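Local structure of KaiC-like domain-containing protein (Pyrococcus horikoshii, 2EKD) at the interface of chains A and B. The protein is of unknown function but belongs to a Pyrococcus protein family and carries a KaiC-like domain, which hints at kinship with the RecA-like ATPases. Coordinates in Å, arbitrary orientation; residue numbers count along the deposited sequence, not the author numbering. Chains: chain A/B, Hypothetical protein PH0250.

Contact 1: the interface of chains A and B. Residues chain A 141, 173-174; chain B 54, 58.
B:Arg58 reaches A:Glu173 on a bent chain: chi2 of 138° and chi3 of 59° fold the aliphatic stem so that the guanidinium lies with one face under the backbone carbonyl O of A:Glu173, 3.2 Å from CZ. That oxygen sits above the plane, and the N-H of NH1 points away from it, so the pair is an electrostatic face contact and no hydrogen bond. NH1 instead aims at water 1, which lies in the guanidinium plane, 2.7 Å from NH1 and almost straight in line (174° at H). The same water meets the carboxylate OE2 of A:Glu173 at 2.7 Å and OE1 of B:Glu54 at 2.9 Å, so the long arginine and a shared water bring together two acids whose like charges would otherwise probably oppose each other. B:Glu54, extended beyond CG, also offers OE2 to the hydroxyl OG of A:Ser141 in a weak bond of 3.4 Å and runs by the methyl CG1 of A:Val174. A leucine in place of B:Arg58 would probably leave water 1 without its NH1 partner and the two nearby carboxylates without a neighbouring positive charge. The site joins helix 51-61 of chain B to the C-terminal end of helix 165-174 and to helix 130-143 of chain A.

Contact 2: the interface of chains A and B. Residues chain A 166, 169-170, 173; chain B 24, 156, 159.
The side-chain amide ND2 of B:Asn156 donates to the carboxylate OE1 of A:Glu173 at 2.8 Å, and the bond is nearly straight, 176° at H. The acceptor lies in the amide plane of the asparagine, whereas the donor meets OE1 on its anti side, somewhat out of the carboxylate plane; the two planes are turned 31° apart, and the side chains slide past each other in opposite directions. ND2 also makes a weak, bent bond to the backbone O of A:Asp169 at 3.5 Å. On its own chain, OD1 of B:Asn156 accepts from the backbone N of B:Val159 at 3.3 Å, an N-cap arrangement that is likely to set which end of the amide faces chain A. An asparagine suits the place because it can cap and donate at once; an aspartate here would probably keep the cap but set a second acceptor against A:Glu173, costing the bond across. B:Val159 turns CG2 toward CD2 of A:Leu170 at 3.9 Å, the two side chains crossing at about a right angle. B:Gly24, with no side chain, lets its CA come within 3.7 Å of CA of A:Glu173. Chain B thus presents a loop and the junction of strand 149-156 with helix 157-163 to the flank of helix 165-174 in chain A.

Contact 3: the interface of chains A and B. Residues chain A 130-131, 134, 166-167, 170; chain B 126-127.
Two leucines of chain B, B:Leu126 and B:Leu127, press into the side chains of A:Ile134, A:Leu170 and their neighbours, and the contacts among these residues are apolar. End-on meetings come first. B:Leu126, its CG anti to the backbone N (chi1 179°), stands out from its helix and points CD2 at CD1 of A:Ile134 and at CD1 of A:Leu170, each 3.7 Å away, tip to tip in both cases. Its other branch, CD1, touches the ring carbon CB of A:Pro166 at 3.9 Å. A forked side chain suits this place, since one methyl can enter between the two helices of chain A while the other rests on the proline.

Other side chains cross obliquely. The methyl CG2 of A:Thr130 lies 3.7 Å from CG of B:Leu126, so the threonine takes part through its carbon branch. B:Leu127 passes over A:Ile134, where its CD2 comes to 3.3 Å from CD1, tighter than usual packing. The same methyl lies 4.1 Å from ring carbon CD1 of A:Phe131, a looser contact.

B:Leu126 alone has 89 Å² hidden by chain A, and B:Leu127 a further 57 Å². The patch gives the interface a greasy seam in which the end of helix 121-127 is seated against helices 130-143 and 165-174, and burial of these side chains probably contributes to holding the two copies together in this assembly; whether the pairing is biological the structure alone does not show.

Contact 4: the interface of chains A and B. Residues chain A 141, 174; chain B 53-54.
B:Glu54 lies against A:Ser141 and A:Val174 in this member of the DUF257 family, a KaiC-like domain protein. The glutamate has 37 Å² hidden by chain A. Its carboxylate is turned flat toward A:Val174, so that the methyl CG1 stands over one face with CD 4.1 Å away; a small branched residue suits the spot because it can lie over the flat group while the oxygens remain available to polar partners. CG1 reaches this position by lying anti to the carbonyl carbon (chi1 -62°).

A:Ser141 has 31 Å² hidden. Besides its weak hydroxyl bond to the glutamate, it brings CB to 3.8 Å from OE2 of B:Glu54, and the short side chain lets the helix backbone come near while leaving room for the carboxylate. Within chain A the same CB packs 3.8 Å from CG1 of A:Val174, so the serine and valine together form the surface that the acid lies against.

B:Tyr53, one position earlier in helix 51-61, touches lightly: its ring carbon CE2 is 4.2 Å from the backbone O of A:Ser141, near the end of helix 130-143. With 6 Å² hidden, the tyrosine is a marginal neighbour.

Contact 1: the interface of chains A and B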
# COMPACT_ATOMS: atom_id res chain seq x y z
N SER A 141 -18.21 -23.17 -2.92
CA SER A 141 -19.40 -23.02 -3.74
C SER A 141 -19.95 -24.34 -4.28
O SER A 141 -21.14 -24.44 -4.57
CB SER A 141 -19.14 -22.05 -4.89
OG SER A 141 -18.15 -22.53 -5.78
N GLU A 173 -19.76 -13.71 -1.80
CA GLU A 173 -20.63 -13.85 -2.96
C GLU A 173 -21.25 -15.24 -3.13
O GLU A 173 -22.43 -15.36 -3.46
CB GLU A 173 -19.88 -13.51 -4.26
CG GLU A 173 -20.76 -13.53 -5.51
CD GLU A 173 -19.99 -13.24 -6.80
OE1 GLU A 173 -18.98 -12.51 -6.75
OE2 GLU A 173 -20.41 -13.75 -7.87
N VAL A 174 -20.46 -16.29 -2.90
CA VAL A 174 -20.95 -17.65 -3.07
C VAL A 174 -21.76 -18.24 -1.92
O VAL A 174 -22.46 -19.23 -2.12
CB VAL A 174 -19.80 -18.64 -3.40
CG1 VAL A 174 -19.12 -18.24 -4.71
CG2 VAL A 174 -18.80 -18.68 -2.26
N GLU B 54 -23.37 -21.09 -9.95
CA GLU B 54 -23.37 -20.50 -8.62
C GLU B 54 -24.62 -19.64 -8.39
O GLU B 54 -25.24 -19.69 -7.33
CB GLU B 54 -22.11 -19.65 -8.42
CG GLU B 54 -20.82 -20.35 -8.84
CD GLU B 54 -19.57 -19.51 -8.61
OE1 GLU B 54 -19.58 -18.30 -8.94
OE2 GLU B 54 -18.57 -20.06 -8.11
N ARG B 58 -27.79 -20.67 -5.72
CA ARG B 58 -28.15 -19.71 -4.68
C ARG B 58 -29.64 -19.38 -4.79
O ARG B 58 -30.35 -19.31 -3.79
CB ARG B 58 -27.32 -18.44 -4.83
CG ARG B 58 -26.45 -18.10 -3.63
CD ARG B 58 -25.06 -17.64 -4.08
NE ARG B 58 -25.16 -16.47 -4.94
CZ ARG B 58 -24.31 -16.15 -5.91
NH1 ARG B 58 -23.24 -16.90 -6.15
NH2 ARG B 58 -24.52 -15.06 -6.62
O HOH W 1 -21.39 -16.24 -8.00

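Contact 2: the interface of chains A and B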
# COMPACT_ATOMS: atom_id res chain seq x y z
N PRO A 166 -9.59 -9.62 -2.45
CA PRO A 166 -10.49 -10.12 -3.50
C PRO A 166 -11.12 -11.45 -3.13
O PRO A 166 -12.27 -11.72 -3.47
CB PRO A 166 -9.56 -10.24 -4.71
CG PRO A 166 -8.56 -9.15 -4.48
CD PRO A 166 -8.26 -9.30 -3.00
N ASP A 169 -14.26 -11.18 -0.88
CA ASP A 169 -15.45 -10.79 -1.63
C ASP A 169 -16.04 -11.95 -2.43
O ASP A 169 -17.26 -12.04 -2.59
CB ASP A 169 -15.14 -9.62 -2.56
CG ASP A 169 -15.07 -8.29 -1.81
OD1 ASP A 169 -16.12 -7.83 -1.31
OD2 ASP A 169 -13.96 -7.72 -1.71
N LEU A 170 -15.18 -12.84 -2.93
CA LEU A 170 -15.65 -14.01 -3.68
C LEU A 170 -16.41 -14.94 -2.74
O LEU A 170 -17.45 -15.49 -3.10
CB LEU A 170 -14.48 -14.78 -4.29
CG LEU A 170 -13.89 -14.31 -5.61
CD1 LEU A 170 -12.81 -15.29 -6.03
CD2 LEU A 170 -14.99 -14.24 -6.67
N GLU A 173 -19.76 -13.71 -1.80
CA GLU A 173 -20.63 -13.85 -2.96
C GLU A 173 -21.25 -15.24 -3.13
O GLU A 173 -22.43 -15.36 -3.46
CB GLU A 173 -19.88 -13.51 -4.26
CG GLU A 173 -20.76 -13.53 -5.51
CD GLU A 173 -19.99 -13.24 -6.80
OE1 GLU A 173 -18.98 -12.51 -6.75
OE2 GLU A 173 -20.41 -13.75 -7.87
N GLY B 24 -20.34 -8.98 -2.69
CA GLY B 24 -20.78 -10.25 -2.15
C GLY B 24 -22.08 -10.20 -1.35
O GLY B 24 -22.81 -11.19 -1.30
N ASN B 156 -18.30 -8.59 -9.94
CA ASN B 156 -18.11 -8.32 -8.52
C ASN B 156 -17.09 -7.19 -8.52
O ASN B 156 -15.89 -7.42 -8.70
CB ASN B 156 -17.53 -9.55 -7.82
CG ASN B 156 -17.37 -9.34 -6.33
OD1 ASN B 156 -16.86 -8.32 -5.88
ND2 ASN B 156 -17.80 -10.33 -5.55
N VAL B 159 -13.72 -7.45 -6.42
CA VAL B 159 -12.74 -8.40 -6.91
C VAL B 159 -11.81 -7.72 -7.91
O VAL B 159 -10.60 -7.87 -7.84
CB VAL B 159 -13.43 -9.61 -7.59
CG1 VAL B 159 -12.40 -10.46 -8.30
CG2 VAL B 159 -14.16 -10.44 -6.55

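Contact 3: the interface of chains A and B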
# COMPACT_ATOMS: atom_id res chain seq x y z
N THR A 130 -3.13 -16.74 -5.25
CA THR A 130 -4.44 -16.41 -5.80
C THR A 130 -5.10 -17.61 -6.48
O THR A 130 -6.27 -17.91 -6.23
CB THR A 130 -4.36 -15.26 -6.82
OG1 THR A 130 -3.89 -14.08 -6.16
CG2 THR A 130 -5.73 -14.98 -7.43
N PHE A 131 -4.35 -18.30 -7.33
CA PHE A 131 -4.89 -19.46 -8.03
C PHE A 131 -5.45 -20.48 -7.06
O PHE A 131 -6.55 -20.99 -7.24
CB PHE A 131 -3.82 -20.14 -8.88
CG PHE A 131 -4.34 -21.31 -9.67
CD1 PHE A 131 -5.18 -21.12 -10.76
CD2 PHE A 131 -4.02 -22.62 -9.29
CE1 PHE A 131 -5.70 -22.21 -11.47
CE2 PHE A 131 -4.54 -23.71 -9.99
CZ PHE A 131 -5.38 -23.51 -11.08
N ILE A 134 -8.63 -19.36 -5.17
CA ILE A 134 -9.82 -19.49 -6.00
C ILE A 134 -10.36 -20.92 -5.92
O ILE A 134 -11.57 -21.12 -5.85
CB ILE A 134 -9.50 -19.11 -7.47
CG1 ILE A 134 -9.33 -17.59 -7.56
CG2 ILE A 134 -10.61 -19.57 -8.40
CD1 ILE A 134 -8.80 -17.12 -8.88
N PRO A 166 -9.59 -9.62 -2.45
CA PRO A 166 -10.49 -10.12 -3.50
C PRO A 166 -11.12 -11.45 -3.13
O PRO A 166 -12.27 -11.72 -3.47
CB PRO A 166 -9.56 -10.24 -4.71
CG PRO A 166 -8.56 -9.15 -4.48
CD PRO A 166 -8.26 -9.30 -3.00
N ILE A 167 -10.36 -12.29 -2.43
CA ILE A 167 -10.84 -13.61 -2.03
C ILE A 167 -11.99 -13.53 -1.04
O ILE A 167 -12.91 -14.35 -1.08
CB ILE A 167 -9.70 -14.46 -1.42
CG1 ILE A 167 -8.64 -14.73 -2.49
CG2 ILE A 167 -10.25 -15.79 -0.90
CD1 ILE A 167 -9.18 -15.41 -3.75
N LEU A 170 -15.18 -12.84 -2.93
CA LEU A 170 -15.65 -14.01 -3.68
C LEU A 170 -16.41 -14.94 -2.74
O LEU A 170 -17.45 -15.49 -3.10
CB LEU A 170 -14.48 -14.78 -4.29
CG LEU A 170 -13.89 -14.31 -5.61
CD1 LEU A 170 -12.81 -15.29 -6.03
CD2 LEU A 170 -14.99 -14.24 -6.67
N LEU B 126 -9.18 -11.73 -12.15
CA LEU B 126 -8.45 -12.08 -10.94
C LEU B 126 -7.32 -13.07 -11.27
O LEU B 126 -6.24 -13.00 -10.69
CB LEU B 126 -9.40 -12.70 -9.91
CG LEU B 126 -8.78 -13.14 -8.58
CD1 LEU B 126 -8.17 -11.93 -7.89
CD2 LEU B 126 -9.86 -13.78 -7.70
N LEU B 127 -7.60 -13.97 -12.21
CA LEU B 127 -6.65 -14.99 -12.63
C LEU B 127 -5.46 -14.51 -13.47
O LEU B 127 -4.39 -15.11 -13.43
CB LEU B 127 -7.38 -16.08 -13.44
CG LEU B 127 -8.34 -17.04 -12.72
CD1 LEU B 127 -9.12 -17.84 -13.76
CD2 LEU B 127 -7.56 -17.99 -11.81

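Contact 4: the interface of chains A and B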
# COMPACT_ATOMS: atom_id res chain seq x y z
N SER A 141 -18.21 -23.17 -2.92
CA SER A 141 -19.40 -23.02 -3.74
C SER A 141 -19.95 -24.34 -4.28
O SER A 141 -21.14 -24.44 -4.57
CB SER A 141 -19.14 -22.05 -4.89
OG SER A 141 -18.15 -22.53 -5.78
N VAL A 174 -20.46 -16.29 -2.90
CA VAL A 174 -20.95 -17.65 -3.07
C VAL A 174 -21.76 -18.24 -1.92
O VAL A 174 -22.46 -19.23 -2.12
CB VAL A 174 -19.80 -18.64 -3.40
CG1 VAL A 174 -19.12 -18.24 -4.71
CG2 VAL A 174 -18.80 -18.68 -2.26
N TYR B 53 -23.78 -21.52 -12.66
CA TYR B 53 -24.15 -22.58 -11.72
C TYR B 53 -24.25 -22.03 -10.29
O TYR B 53 -25.11 -22.44 -9.52
CB TYR B 53 -23.12 -23.70 -11.75
CG TYR B 53 -23.27 -24.68 -10.61
CD1 TYR B 53 -24.20 -25.72 -10.67
CD2 TYR B 53 -22.49 -24.56 -9.46
CE1 TYR B 53 -24.34 -26.62 -9.61
CE2 TYR B 53 -22.62 -25.44 -8.40
CZ TYR B 53 -23.55 -26.47 -8.48
OH TYR B 53 -23.68 -27.33 -7.42
N GLU B 54 -23.37 -21.09 -9.95
CA GLU B 54 -23.37 -20.50 -8.62
C GLU B 54 -24.62 -19.64 -8.39
O GLU B 54 -25.24 -19.69 -7.33
CB GLU B 54 -22.11 -19.65 -8.42
CG GLU B 54 -20.82 -20.35 -8.84
CD GLU B 54 -19.57 -19.51 -8.61
OE1 GLU B 54 -19.58 -18.30 -8.94
OE2 GLU B 54 -18.57 -20.06 -8.11

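Contacts 1 and 4 nearly coincide, their C-alpha centres about 3 Å apart, and share A:Ser141, A:Val174 and B:Glu54. Contact 2 lies about 10 Å from contact 1 and is tied to it by A:Glu173, whose carboxylate serves both. Contact 3 is about 9 Å from contact 2 through A:Pro166 and A:Leu170, and about 14 Å from contacts 1 and 4. Helix 165-174 of chain A runs through all four, from an apolar end at contact 3 to a polar end at contact 1. Because the interface is not an exact two-fold, it might repeat among the six copies of the deposited assembly.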